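Local coordinates for flagellar hook-associated protein (Burkholderia pseudomallei, PDB 4UT1) that is the flagellar hook junction protein FlgK, which probably serves as a structural component joining the hook to the filament of the bacterial flagellum, at residues T139-A144 with G334-V339; S149-A154 with A305-L310; L310-A315 with R428-G433; G340-Y345 with V358-G363; P366-Y371 with K584-G589. One frame throughout, in Å; residues are numbered along the deposited sequence.

Contact 1: residues T139-A144 with G334-V339. With EDO (1,2-ethanediol), chain C; EDO (1,2-ethanediol), chain H.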
# COMPACT_ATOMS: atom_id res chain seq x y z
N THR A 139 -25.83 -2.34 12.77
CA THR A 139 -25.45 -1.06 12.17
C THR A 139 -23.95 -1.00 11.91
O THR A 139 -23.52 -0.58 10.83
CB THR A 139 -25.88 0.11 13.05
OG1 THR A 139 -27.31 0.18 13.08
CG2 THR A 139 -25.33 1.43 12.52
N ALA A 140 -23.17 -1.43 12.89
CA ALA A 140 -21.72 -1.50 12.72
C ALA A 140 -21.33 -2.34 11.50
O ALA A 140 -20.41 -1.98 10.76
CB ALA A 140 -21.07 -2.07 13.98
N MET A 141 -22.00 -3.47 11.32
CA MET A 141 -21.68 -4.33 10.18
C MET A 141 -22.10 -3.68 8.84
O MET A 141 -21.43 -3.89 7.82
CB MET A 141 -22.36 -5.69 10.35
CG MET A 141 -21.73 -6.55 11.44
SD MET A 141 -20.02 -6.98 10.97
CE MET A 141 -19.56 -8.06 12.30
N SER A 142 -23.18 -2.90 8.85
CA SER A 142 -23.59 -2.18 7.65
C SER A 142 -22.55 -1.13 7.27
O SER A 142 -22.25 -0.97 6.09
CB SER A 142 -24.96 -1.52 7.84
OG SER A 142 -25.96 -2.51 7.93
N ASN A 143 -22.00 -0.45 8.28
CA ASN A 143 -20.88 0.48 8.10
C ASN A 143 -19.67 -0.21 7.47
O ASN A 143 -19.01 0.35 6.58
CB ASN A 143 -20.48 1.12 9.44
CG ASN A 143 -21.55 2.03 9.98
OD1 ASN A 143 -22.35 2.57 9.23
ND2 ASN A 143 -21.58 2.20 11.30
N ALA A 144 -19.37 -1.41 7.96
CA ALA A 144 -18.29 -2.24 7.40
C ALA A 144 -18.58 -2.56 5.93
O ALA A 144 -17.69 -2.49 5.09
CB ALA A 144 -18.13 -3.52 8.19
N GLY A 334 -12.35 -12.85 16.71
CA GLY A 334 -11.60 -13.25 15.53
C GLY A 334 -11.47 -12.09 14.55
O GLY A 334 -11.76 -10.94 14.88
N SER A 335 -11.05 -12.38 13.33
CA SER A 335 -10.94 -11.33 12.33
C SER A 335 -12.31 -10.77 11.96
O SER A 335 -13.29 -11.51 11.91
CB SER A 335 -10.22 -11.85 11.09
OG SER A 335 -8.86 -12.06 11.42
N LEU A 336 -12.37 -9.47 11.70
CA LEU A 336 -13.57 -8.83 11.13
C LEU A 336 -13.37 -8.52 9.64
O LEU A 336 -14.34 -8.35 8.91
CB LEU A 336 -13.91 -7.55 11.90
CG LEU A 336 -14.26 -7.77 13.37
CD1 LEU A 336 -14.61 -6.45 14.04
CD2 LEU A 336 -15.41 -8.76 13.51
N PHE A 337 -12.12 -8.45 9.20
CA PHE A 337 -11.81 -8.15 7.80
C PHE A 337 -10.71 -9.05 7.25
O PHE A 337 -9.91 -9.59 8.00
CB PHE A 337 -11.41 -6.68 7.65
CG PHE A 337 -12.50 -5.73 7.99
CD1 PHE A 337 -13.44 -5.38 7.05
CD2 PHE A 337 -12.63 -5.22 9.29
CE1 PHE A 337 -14.48 -4.53 7.37
CE2 PHE A 337 -13.66 -4.36 9.60
CZ PHE A 337 -14.59 -4.01 8.63
N ALA A 338 -10.69 -9.22 5.93
CA ALA A 338 -9.66 -10.00 5.27
C ALA A 338 -9.21 -9.31 3.97
O ALA A 338 -9.98 -8.59 3.35
CB ALA A 338 -10.16 -11.42 4.99
N VAL A 339 -7.96 -9.53 3.60
CA VAL A 339 -7.43 -9.05 2.33
C VAL A 339 -6.53 -10.12 1.71
O VAL A 339 -6.01 -10.99 2.42
CB VAL A 339 -6.61 -7.74 2.50
CG1 VAL A 339 -7.44 -6.67 3.17
CG2 VAL A 339 -5.34 -8.03 3.30
C1 EDO C . -22.81 4.11 6.18
O1 EDO C . -23.22 2.79 6.58
C2 EDO C . -21.56 4.51 6.96
O2 EDO C . -20.47 4.83 6.08
C1 EDO H . -23.09 4.86 12.78
O1 EDO H . -23.16 3.47 13.07
C2 EDO H . -21.68 5.39 12.93
O2 EDO H . -21.54 6.50 12.05
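Ala144 and Phe337 meet in the hydrophobic core of the FlgK helical domain, where the long helix 134-193 packs against the short strand that follows helix 287-322. The CB of Ala144, pointing at the strand, lies 3.6 Å from CZ of Phe337 and 3.9 Å from its CE1, so the far end of the ring does the touching, at an oblique angle. With CG anti to the carbonyl carbon (chi1 -64°), the phenyl group reaches across to the helix although its backbone runs well back from it. One turn earlier Met141 turns its thioether toward the other segment, and its CE comes to 4.4 Å from CD2 of Leu336, a looser touch. The Phe337 ring is further wedged edge-to-face by Phe314 and Tyr120. On the outward side of the same helix, Asn143 uses both ends of its amide: OD1 accepts a hydrogen bond from one 1,2-ethanediol, while ND2 donates to O1 of a second at 2.7 Å (154°). Both diols probably come from the crystallisation liquor. Backbone bonds from Leu336 to Ala437 and from Ala338 to Ser435 pair the strand, and the whole is apolar packing of a long helix on a short two-stranded antiparallel sheet within the helical domain.

Contact 2: residues S149-A154 with A305-L310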
# COMPACT_ATOMS: atom_id res chain seq x y z
N SER A 149 -17.61 -1.97 0.17
CA SER A 149 -18.12 -1.68 -1.16
C SER A 149 -17.27 -0.64 -1.86
O SER A 149 -16.98 -0.77 -3.06
CB SER A 149 -19.58 -1.21 -1.08
OG SER A 149 -20.42 -2.31 -0.82
N GLN A 150 -16.89 0.39 -1.12
CA GLN A 150 -16.14 1.49 -1.72
C GLN A 150 -14.71 1.07 -2.05
O GLN A 150 -14.18 1.41 -3.12
CB GLN A 150 -16.15 2.70 -0.80
CG GLN A 150 -17.50 3.38 -0.77
CD GLN A 150 -17.62 4.39 0.34
OE1 GLN A 150 -16.79 5.29 0.47
NE2 GLN A 150 -18.65 4.25 1.15
N LEU A 151 -14.09 0.34 -1.14
CA LEU A 151 -12.74 -0.14 -1.37
C LEU A 151 -12.68 -1.12 -2.55
O LEU A 151 -11.81 -1.01 -3.39
CB LEU A 151 -12.17 -0.78 -0.11
CG LEU A 151 -11.76 0.20 0.99
CD1 LEU A 151 -11.38 -0.54 2.27
CD2 LEU A 151 -10.61 1.11 0.52
N VAL A 152 -13.59 -2.09 -2.59
CA VAL A 152 -13.65 -3.02 -3.70
C VAL A 152 -13.95 -2.30 -5.04
O VAL A 152 -13.29 -2.57 -6.04
CB VAL A 152 -14.71 -4.12 -3.43
CG1 VAL A 152 -14.98 -4.95 -4.67
CG2 VAL A 152 -14.27 -5.00 -2.29
N ALA A 153 -14.91 -1.38 -5.05
CA ALA A 153 -15.20 -0.60 -6.26
C ALA A 153 -13.99 0.23 -6.67
O ALA A 153 -13.69 0.36 -7.85
CB ALA A 153 -16.44 0.30 -6.07
N ALA A 154 -13.26 0.76 -5.68
CA ALA A 154 -12.02 1.46 -5.98
C ALA A 154 -11.01 0.56 -6.70
O ALA A 154 -10.35 0.99 -7.65
CB ALA A 154 -11.40 2.02 -4.71
N ALA A 305 -1.33 1.74 -4.80
CA ALA A 305 -0.51 1.18 -3.74
C ALA A 305 -0.80 1.89 -2.42
O ALA A 305 -0.81 1.28 -1.34
CB ALA A 305 0.98 1.28 -4.08
N GLN A 306 -0.98 3.20 -2.50
CA GLN A 306 -1.29 3.99 -1.30
C GLN A 306 -2.67 3.69 -0.74
O GLN A 306 -2.84 3.54 0.48
CB GLN A 306 -1.17 5.49 -1.63
CG GLN A 306 0.26 5.91 -1.96
CD GLN A 306 0.33 7.23 -2.71
OE1 GLN A 306 -0.60 8.04 -2.67
NE2 GLN A 306 1.43 7.44 -3.42
N LEU A 307 -3.67 3.60 -1.61
CA LEU A 307 -5.02 3.33 -1.14
C LEU A 307 -5.10 1.89 -0.65
O LEU A 307 -5.75 1.60 0.33
CB LEU A 307 -6.05 3.60 -2.23
CG LEU A 307 -7.50 3.36 -1.80
CD1 LEU A 307 -7.90 4.26 -0.63
CD2 LEU A 307 -8.44 3.57 -2.97
N GLY A 308 -4.40 0.99 -1.33
CA GLY A 308 -4.32 -0.39 -0.88
C GLY A 308 -3.69 -0.50 0.50
O GLY A 308 -4.09 -1.32 1.34
N ALA A 309 -2.70 0.36 0.74
CA ALA A 309 -2.02 0.36 2.04
C ALA A 309 -2.98 0.75 3.16
O ALA A 309 -2.90 0.19 4.25
CB ALA A 309 -0.81 1.32 2.01
N LEU A 310 -3.89 1.69 2.89
CA LEU A 310 -4.89 2.05 3.89
C LEU A 310 -5.79 0.86 4.24
O LEU A 310 -6.06 0.61 5.42
CB LEU A 310 -5.75 3.22 3.41
CG LEU A 310 -5.01 4.51 3.09
CD1 LEU A 310 -6.02 5.64 2.88
CD2 LEU A 310 -4.00 4.86 4.18
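Leu307 reaches from helix 287-322 toward helix 134-193 and meets it with both of its methyl groups. The closer touch is at Ala154, whose CB lies 3.8 Å from CD2 of Leu307; the small methyl group lets the leucine branch come up close to the helix there. One turn back along helix 134-193, CD2 of Leu151 stands 4.3 Å from CD1 of Leu307, a slacker approach between two branch ends. Leu307 has CG anti to the backbone N (chi1 -179°), which extends the side chain out from its own helix and presents its two methyls to different partners. The backbones stay apart, the nearest CA atoms being those of Leu151 and Gly308 at 8.4 Å. This is apolar helix-to-helix packing inside the FlgK helical domain, with no hydrogen bond between the two segments. The gap on the Gly308 side is taken up by Leu431, which touches both Leu151 and Leu307, while Ile113 of helix 113-129 packs on the same two leucines and Tyr600 of helix 593-630 lies against Leu307. The far side of helix 134-193 is quite different: Ser149 and Ala153 are exposed there, and the hydroxyl of Ser149 turns back to its own helix to bond the carbonyl of Gln145.

Contact 3: residues L310-A315 with R428-G433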
# COMPACT_ATOMS: atom_id res chain seq x y z
N LEU A 310 -3.89 1.69 2.89
CA LEU A 310 -4.89 2.05 3.89
C LEU A 310 -5.79 0.86 4.24
O LEU A 310 -6.06 0.61 5.42
CB LEU A 310 -5.75 3.22 3.41
CG LEU A 310 -5.01 4.51 3.09
CD1 LEU A 310 -6.02 5.64 2.88
CD2 LEU A 310 -4.00 4.86 4.18
N ALA A 311 -6.26 0.15 3.22
CA ALA A 311 -7.08 -1.05 3.43
C ALA A 311 -6.37 -2.08 4.32
O ALA A 311 -6.97 -2.63 5.25
CB ALA A 311 -7.45 -1.68 2.08
N VAL A 312 -5.09 -2.33 4.03
CA VAL A 312 -4.33 -3.30 4.79
C VAL A 312 -4.18 -2.84 6.23
O VAL A 312 -4.41 -3.60 7.15
CB VAL A 312 -2.94 -3.55 4.18
CG1 VAL A 312 -2.08 -4.38 5.14
CG2 VAL A 312 -3.05 -4.25 2.83
N SER A 313 -3.79 -1.59 6.42
CA SER A 313 -3.59 -1.09 7.77
C SER A 313 -4.90 -1.12 8.55
O SER A 313 -4.91 -1.49 9.71
CB SER A 313 -3.01 0.33 7.76
OG SER A 313 -2.76 0.75 9.08
N PHE A 314 -5.99 -0.71 7.92
CA PHE A 314 -7.30 -0.73 8.56
C PHE A 314 -7.68 -2.15 9.01
O PHE A 314 -8.01 -2.38 10.16
CB PHE A 314 -8.38 -0.16 7.62
CG PHE A 314 -9.80 -0.44 8.07
CD1 PHE A 314 -10.44 -1.62 7.70
CD2 PHE A 314 -10.49 0.47 8.87
CE1 PHE A 314 -11.74 -1.88 8.11
CE2 PHE A 314 -11.79 0.21 9.28
CZ PHE A 314 -12.41 -0.96 8.91
N ALA A 315 -7.65 -3.09 8.07
CA ALA A 315 -7.99 -4.48 8.38
C ALA A 315 -7.09 -5.05 9.48
O ALA A 315 -7.58 -5.68 10.41
CB ALA A 315 -7.89 -5.34 7.12
N ARG A 428 -1.14 -3.26 -3.76
CA ARG A 428 -2.00 -2.92 -4.89
C ARG A 428 -3.28 -3.76 -4.89
O ARG A 428 -4.38 -3.24 -5.10
CB ARG A 428 -1.28 -3.13 -6.23
CG ARG A 428 -2.15 -2.68 -7.41
CD ARG A 428 -1.52 -2.95 -8.77
NE ARG A 428 -0.29 -2.20 -8.98
CZ ARG A 428 0.49 -2.33 -10.05
NH1 ARG A 428 0.15 -3.19 -11.01
NH2 ARG A 428 1.60 -1.60 -10.16
N GLY A 429 -3.12 -5.07 -4.66
CA GLY A 429 -4.23 -6.01 -4.69
C GLY A 429 -5.11 -6.10 -3.46
O GLY A 429 -6.08 -6.86 -3.44
N ALA A 430 -4.80 -5.32 -2.44
CA ALA A 430 -5.55 -5.39 -1.20
C ALA A 430 -7.01 -4.99 -1.40
O ALA A 430 -7.90 -5.47 -0.69
CB ALA A 430 -4.91 -4.51 -0.14
N LEU A 431 -7.25 -4.10 -2.36
CA LEU A 431 -8.60 -3.59 -2.61
C LEU A 431 -9.52 -4.65 -3.20
O LEU A 431 -10.68 -4.75 -2.82
CB LEU A 431 -8.56 -2.39 -3.55
CG LEU A 431 -7.71 -1.19 -3.13
CD1 LEU A 431 -7.81 -0.08 -4.17
CD2 LEU A 431 -8.12 -0.71 -1.72
N ASP A 432 -9.00 -5.43 -4.15
CA ASP A 432 -9.84 -6.35 -4.90
C ASP A 432 -10.32 -7.50 -4.03
O ASP A 432 -11.38 -8.06 -4.28
CB ASP A 432 -9.10 -6.90 -6.13
CG ASP A 432 -8.86 -5.86 -7.20
OD1 ASP A 432 -9.77 -5.03 -7.45
OD2 ASP A 432 -7.77 -5.87 -7.81
N GLY A 433 -9.53 -7.83 -3.01
CA GLY A 433 -9.88 -8.89 -2.09
C GLY A 433 -10.45 -8.43 -0.75
O GLY A 433 -10.82 -9.26 0.07
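Val312 and Ala430 make the tightest touch here, CG2 of the valine standing 3.5 Å from CB of the alanine. That methyl is placed by a chi1 of 170°, which sets CG1 anti to the backbone N and leaves CG2 beside it, on the side where Ala430 comes in. The same alanine methyl also faces Ala311, though more loosely, with the two CB atoms 4.4 Å apart. Ala311 has a second partner in Leu431, whose CD2 lies 4.0 Å from its CB; the leucine leaves its backbone to one side of the contact, and its CD2 turns in to meet the helix. With alanine methyls at the centre, the backbones come near, the CA atoms of Val312 and Ala430 being 6.5 Å apart. The short turn of 430-433 is only weakly bonded as a helix, the bond from Asp432 N to Gly429 O being 3.3 Å long. Ahead of it Arg428 points the other way and is tied by salt bridges to Asp256 through NH1 and to Asp370 through NH2. On the opposite helix, Ser313 OG bonds the carbonyl of Thr364 and the hydroxyl of Thr585. Leu151 of helix 134-193 and Phe434 pack on Ala311, and Leu593 of helix 593-630 on Ser313 and Phe314, so the turn after strand 421-425 is lodged between helices 134-193 and 287-322.

Contact 4: residues G340-Y345 with V358-G363. With EDO (1,2-ethanediol), chain L; EDO (1,2-ethanediol), chain T.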
# COMPACT_ATOMS: atom_id res chain seq x y z
N GLY A 340 -6.34 -10.05 0.39
CA GLY A 340 -5.45 -10.99 -0.28
C GLY A 340 -4.00 -10.70 0.03
O GLY A 340 -3.68 -9.62 0.54
N ALA A 341 -3.12 -11.64 -0.27
CA ALA A 341 -1.70 -11.47 0.04
C ALA A 341 -1.03 -10.60 -1.01
O ALA A 341 -1.60 -10.33 -2.06
CB ALA A 341 -1.00 -12.83 0.16
N PRO A 342 0.18 -10.13 -0.70
CA PRO A 342 0.95 -9.35 -1.68
C PRO A 342 1.04 -10.07 -3.02
O PRO A 342 0.89 -11.29 -3.10
CB PRO A 342 2.31 -9.22 -1.01
CG PRO A 342 1.98 -9.16 0.45
CD PRO A 342 0.80 -10.10 0.63
N ALA A 343 1.28 -9.31 -4.08
CA ALA A 343 1.45 -9.90 -5.39
C ALA A 343 2.94 -9.94 -5.70
O ALA A 343 3.64 -8.95 -5.47
CB ALA A 343 0.70 -9.11 -6.46
N VAL A 344 3.40 -11.08 -6.21
CA VAL A 344 4.80 -11.23 -6.59
C VAL A 344 4.89 -11.85 -7.99
O VAL A 344 4.28 -12.88 -8.28
CB VAL A 344 5.58 -12.10 -5.59
CG1 VAL A 344 7.05 -12.17 -5.99
CG2 VAL A 344 5.42 -11.57 -4.17
N TYR A 345 5.64 -11.19 -8.87
CA TYR A 345 5.92 -11.72 -10.20
C TYR A 345 7.41 -11.96 -10.38
O TYR A 345 8.20 -11.05 -10.16
CB TYR A 345 5.47 -10.76 -11.30
CG TYR A 345 4.00 -10.42 -11.28
CD1 TYR A 345 3.06 -11.36 -11.65
CD2 TYR A 345 3.57 -9.16 -10.89
CE1 TYR A 345 1.72 -11.05 -11.63
CE2 TYR A 345 2.24 -8.84 -10.88
CZ TYR A 345 1.31 -9.80 -11.25
OH TYR A 345 -0.02 -9.51 -11.24
N VAL A 358 6.16 -12.85 0.04
CA VAL A 358 6.39 -11.63 0.81
C VAL A 358 5.29 -11.45 1.85
O VAL A 358 4.13 -11.74 1.58
CB VAL A 358 6.44 -10.39 -0.12
CG1 VAL A 358 6.72 -9.13 0.67
CG2 VAL A 358 7.51 -10.58 -1.21
N SER A 359 5.65 -10.98 3.04
CA SER A 359 4.65 -10.58 4.03
C SER A 359 5.08 -9.29 4.70
O SER A 359 6.18 -8.79 4.47
CB SER A 359 4.43 -11.69 5.06
OG SER A 359 5.61 -11.94 5.79
N PHE A 360 4.20 -8.74 5.54
CA PHE A 360 4.53 -7.53 6.26
C PHE A 360 5.19 -7.87 7.59
O PHE A 360 4.80 -8.82 8.27
CB PHE A 360 3.28 -6.67 6.51
CG PHE A 360 2.65 -6.17 5.24
CD1 PHE A 360 3.26 -5.17 4.48
CD2 PHE A 360 1.47 -6.71 4.78
CE1 PHE A 360 2.69 -4.72 3.29
CE2 PHE A 360 0.90 -6.28 3.58
CZ PHE A 360 1.51 -5.27 2.85
N VAL A 361 6.21 -7.09 7.93
CA VAL A 361 6.77 -7.13 9.27
C VAL A 361 5.66 -6.79 10.26
O VAL A 361 5.49 -7.44 11.30
CB VAL A 361 7.94 -6.15 9.41
CG1 VAL A 361 8.40 -6.08 10.86
CG2 VAL A 361 9.09 -6.56 8.49
N ASP A 362 4.89 -5.77 9.92
CA ASP A 362 3.78 -5.30 10.74
C ASP A 362 2.65 -4.90 9.80
O ASP A 362 2.73 -3.84 9.20
CB ASP A 362 4.20 -4.11 11.60
CG ASP A 362 3.10 -3.63 12.54
OD1 ASP A 362 1.94 -4.07 12.40
OD2 ASP A 362 3.41 -2.80 13.42
N GLY A 363 1.61 -5.73 9.71
CA GLY A 363 0.46 -5.43 8.86
C GLY A 363 -0.24 -4.12 9.17
O GLY A 363 -0.97 -3.58 8.34
C1 EDO L . 1.14 -12.68 -8.36
O1 EDO L . 1.13 -12.98 -6.95
C2 EDO L . -0.10 -13.23 -9.06
O2 EDO L . -0.08 -14.66 -9.15
C1 EDO T . 6.72 -15.41 3.30
O1 EDO T . 5.48 -14.74 3.52
C2 EDO T . 7.71 -14.93 4.36
O2 EDO T . 8.09 -13.58 4.06
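Pro342 and Val358 face each other where the lead-in to strand 343-346 meets strand 356-360, with CB atoms 4.4 Å apart. The proline ring, puckered C-gamma exo, brings CG to 3.5 Å from the backbone O of Val358, so the ring rests on the peptide carbonyl as much as on the valine side chain. Its CG also comes within 4.4 Å of CE2 of Phe360, meeting the ring obliquely. Phe360 has CG anti to the carbonyl carbon (chi1 -63°), which turns the phenyl back toward the proline although its CB leaves the strand off to one side. Two residues on from the proline, Val344 and Val358 cross at an angle and touch through CG2 of each, 3.8 Å apart. Both valines have CG1 anti to the backbone N (chi1 -176° and -178°), and this shared conformation turns both CG2 methyls inward. No hydrogen bond joins the two segments. Each strand pairs instead within its own antiparallel sheet, 343-346 with 421-425 and 356-360 with 408-412, so the contact is side-chain packing that joins the two sheets, the second strand lying in the D2-like range. Leu410 and Val424 pack on Val358 as well, one from each sheet. Val344 N donates to O1 of a 1,2-ethanediol at 3.1 Å, and Tyr345 lies against the same molecule's carbons. On the other strand Ser359 points away from the contact and its hydroxyl makes a weak bond to another diol.

Contact 5: residues P366-Y371 with K584-G589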
# COMPACT_ATOMS: atom_id res chain seq x y z
N PRO A 366 1.89 -1.11 6.86
CA PRO A 366 2.32 -1.68 5.58
C PRO A 366 3.14 -0.69 4.76
O PRO A 366 3.17 0.50 5.07
CB PRO A 366 0.98 -1.99 4.87
CG PRO A 366 0.07 -0.96 5.41
CD PRO A 366 0.47 -0.71 6.84
N THR A 367 3.80 -1.20 3.73
CA THR A 367 4.45 -0.36 2.75
C THR A 367 3.40 0.35 1.92
O THR A 367 2.23 -0.05 1.95
CB THR A 367 5.36 -1.18 1.83
OG1 THR A 367 4.61 -2.28 1.31
CG2 THR A 367 6.55 -1.73 2.64
N THR A 368 3.81 1.38 1.19
CA THR A 368 2.87 2.19 0.41
C THR A 368 3.24 2.33 -1.07
O THR A 368 2.56 3.05 -1.80
CB THR A 368 2.75 3.61 0.97
OG1 THR A 368 4.04 4.23 1.00
CG2 THR A 368 2.17 3.58 2.39
N SER A 369 4.32 1.66 -1.48
CA SER A 369 4.76 1.72 -2.89
C SER A 369 4.83 0.34 -3.57
O SER A 369 4.31 -0.65 -3.05
CB SER A 369 6.14 2.40 -3.00
OG SER A 369 6.43 2.71 -4.37
N ASP A 370 5.46 0.29 -4.75
CA ASP A 370 5.69 -0.95 -5.49
C ASP A 370 7.19 -1.17 -5.56
O ASP A 370 7.95 -0.21 -5.66
CB ASP A 370 5.17 -0.92 -6.94
CG ASP A 370 3.66 -0.71 -7.05
OD1 ASP A 370 2.90 -1.10 -6.15
OD2 ASP A 370 3.25 -0.17 -8.11
N TYR A 371 7.62 -2.43 -5.56
CA TYR A 371 9.06 -2.71 -5.49
C TYR A 371 9.54 -3.77 -6.46
O TYR A 371 8.76 -4.56 -6.97
CB TYR A 371 9.45 -3.12 -4.05
CG TYR A 371 8.86 -2.19 -3.04
CD1 TYR A 371 9.50 -1.01 -2.69
CD2 TYR A 371 7.61 -2.45 -2.48
CE1 TYR A 371 8.92 -0.12 -1.78
CE2 TYR A 371 7.03 -1.58 -1.58
CZ TYR A 371 7.68 -0.41 -1.24
OH TYR A 371 7.08 0.45 -0.34
N LYS A 584 -1.83 6.47 14.83
CA LYS A 584 -0.95 6.92 13.76
C LYS A 584 -0.11 5.78 13.18
O LYS A 584 1.02 5.53 13.61
CB LYS A 584 -0.05 8.05 14.26
CG LYS A 584 -0.85 9.26 14.74
CD LYS A 584 0.06 10.43 15.07
CE LYS A 584 -0.73 11.56 15.72
NZ LYS A 584 0.12 12.75 15.98
N THR A 585 -0.66 5.10 12.18
CA THR A 585 -0.06 3.89 11.65
C THR A 585 0.60 4.07 10.30
O THR A 585 1.30 3.18 9.82
CB THR A 585 -1.12 2.77 11.53
OG1 THR A 585 -2.18 3.22 10.67
CG2 THR A 585 -1.68 2.42 12.90
N MET A 586 0.38 5.24 9.70
CA MET A 586 0.86 5.50 8.35
C MET A 586 2.00 6.52 8.35
O MET A 586 2.13 7.31 9.30
CB MET A 586 -0.29 5.99 7.46
CG MET A 586 -1.47 5.02 7.38
SD MET A 586 -0.97 3.34 6.92
CE MET A 586 -0.32 3.61 5.27
N ASN A 587 2.79 6.48 7.29
CA ASN A 587 3.92 7.39 7.11
C ASN A 587 4.84 7.37 8.33
O ASN A 587 5.10 8.41 8.94
CB ASN A 587 3.44 8.82 6.84
CG ASN A 587 2.53 8.92 5.63
OD1 ASN A 587 1.50 9.60 5.66
ND2 ASN A 587 2.90 8.23 4.55
N ASN A 588 5.31 6.17 8.67
CA ASN A 588 6.22 5.97 9.80
C ASN A 588 5.66 6.45 11.13
O ASN A 588 6.33 7.15 11.89
CB ASN A 588 7.55 6.66 9.51
CG ASN A 588 8.25 6.09 8.29
OD1 ASN A 588 7.61 5.79 7.28
ND2 ASN A 588 9.56 5.94 8.37
N GLY A 589 4.42 6.06 11.43
CA GLY A 589 3.82 6.34 12.72
C GLY A 589 3.48 7.80 12.93
O GLY A 589 3.42 8.27 14.07
O HOH W 1 2.89 2.16 7.08
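The backbones of the two loops stay well separated, their closest CA atoms being those of Pro366 and Met586 at 7.8 Å, and the gap between them is bridged by the methionine side chain and a water. Met586 is bent at both chi2 and chi3 (-53° and -63°), which folds the thioether back toward the other loop. Its SD lies 4.3 Å from CD of Pro366, and the terminal CE reaches 3.8 Å from CG2 of Thr368, the two side chains sliding past each other in opposite directions. The threonine presents this methyl because CG2 lies anti to the carbonyl carbon. A water donates to Pro366 O at 2.6 Å and, weakly, to Thr585 O, joining the two backbones where no direct hydrogen bond forms. Within the first loop Ser369 N donates to the hydroxyl of Tyr371 at 3.2 Å. Thr585 and Met586 both face Thr591 in an arrangement that fits a classic beta bulge. Ser313 of helix 287-322 touches Pro366, Gln317 of that helix touches Thr585, and Ala596 of helix 593-630 packs on Met586: the 366-371 loop lies on helix 287-322 before strand 371-375, while the 584-589 loop touches both helices before running into 593-630.

Contacts 1, 2, 3 and 5 are buried, while contact 4 lies at the surface. Contacts 1 and 2 both use helix 134-193; contacts 2 and 3 both use helix 287-322 and share Leu310. An aromatic link runs between contacts 1 and 3, and contact 5 touches contact 3 through polar links as well as packing. None has a direct hydrogen bond between its segments, yet the chemistry changes with place in the fold: the buried helix contacts 1 to 3 are closed by small, branched or aromatic apolar groups, the surface contact 4 packs sheet on sheet beside bound diols, and contact 5, between loops, includes a bridging water.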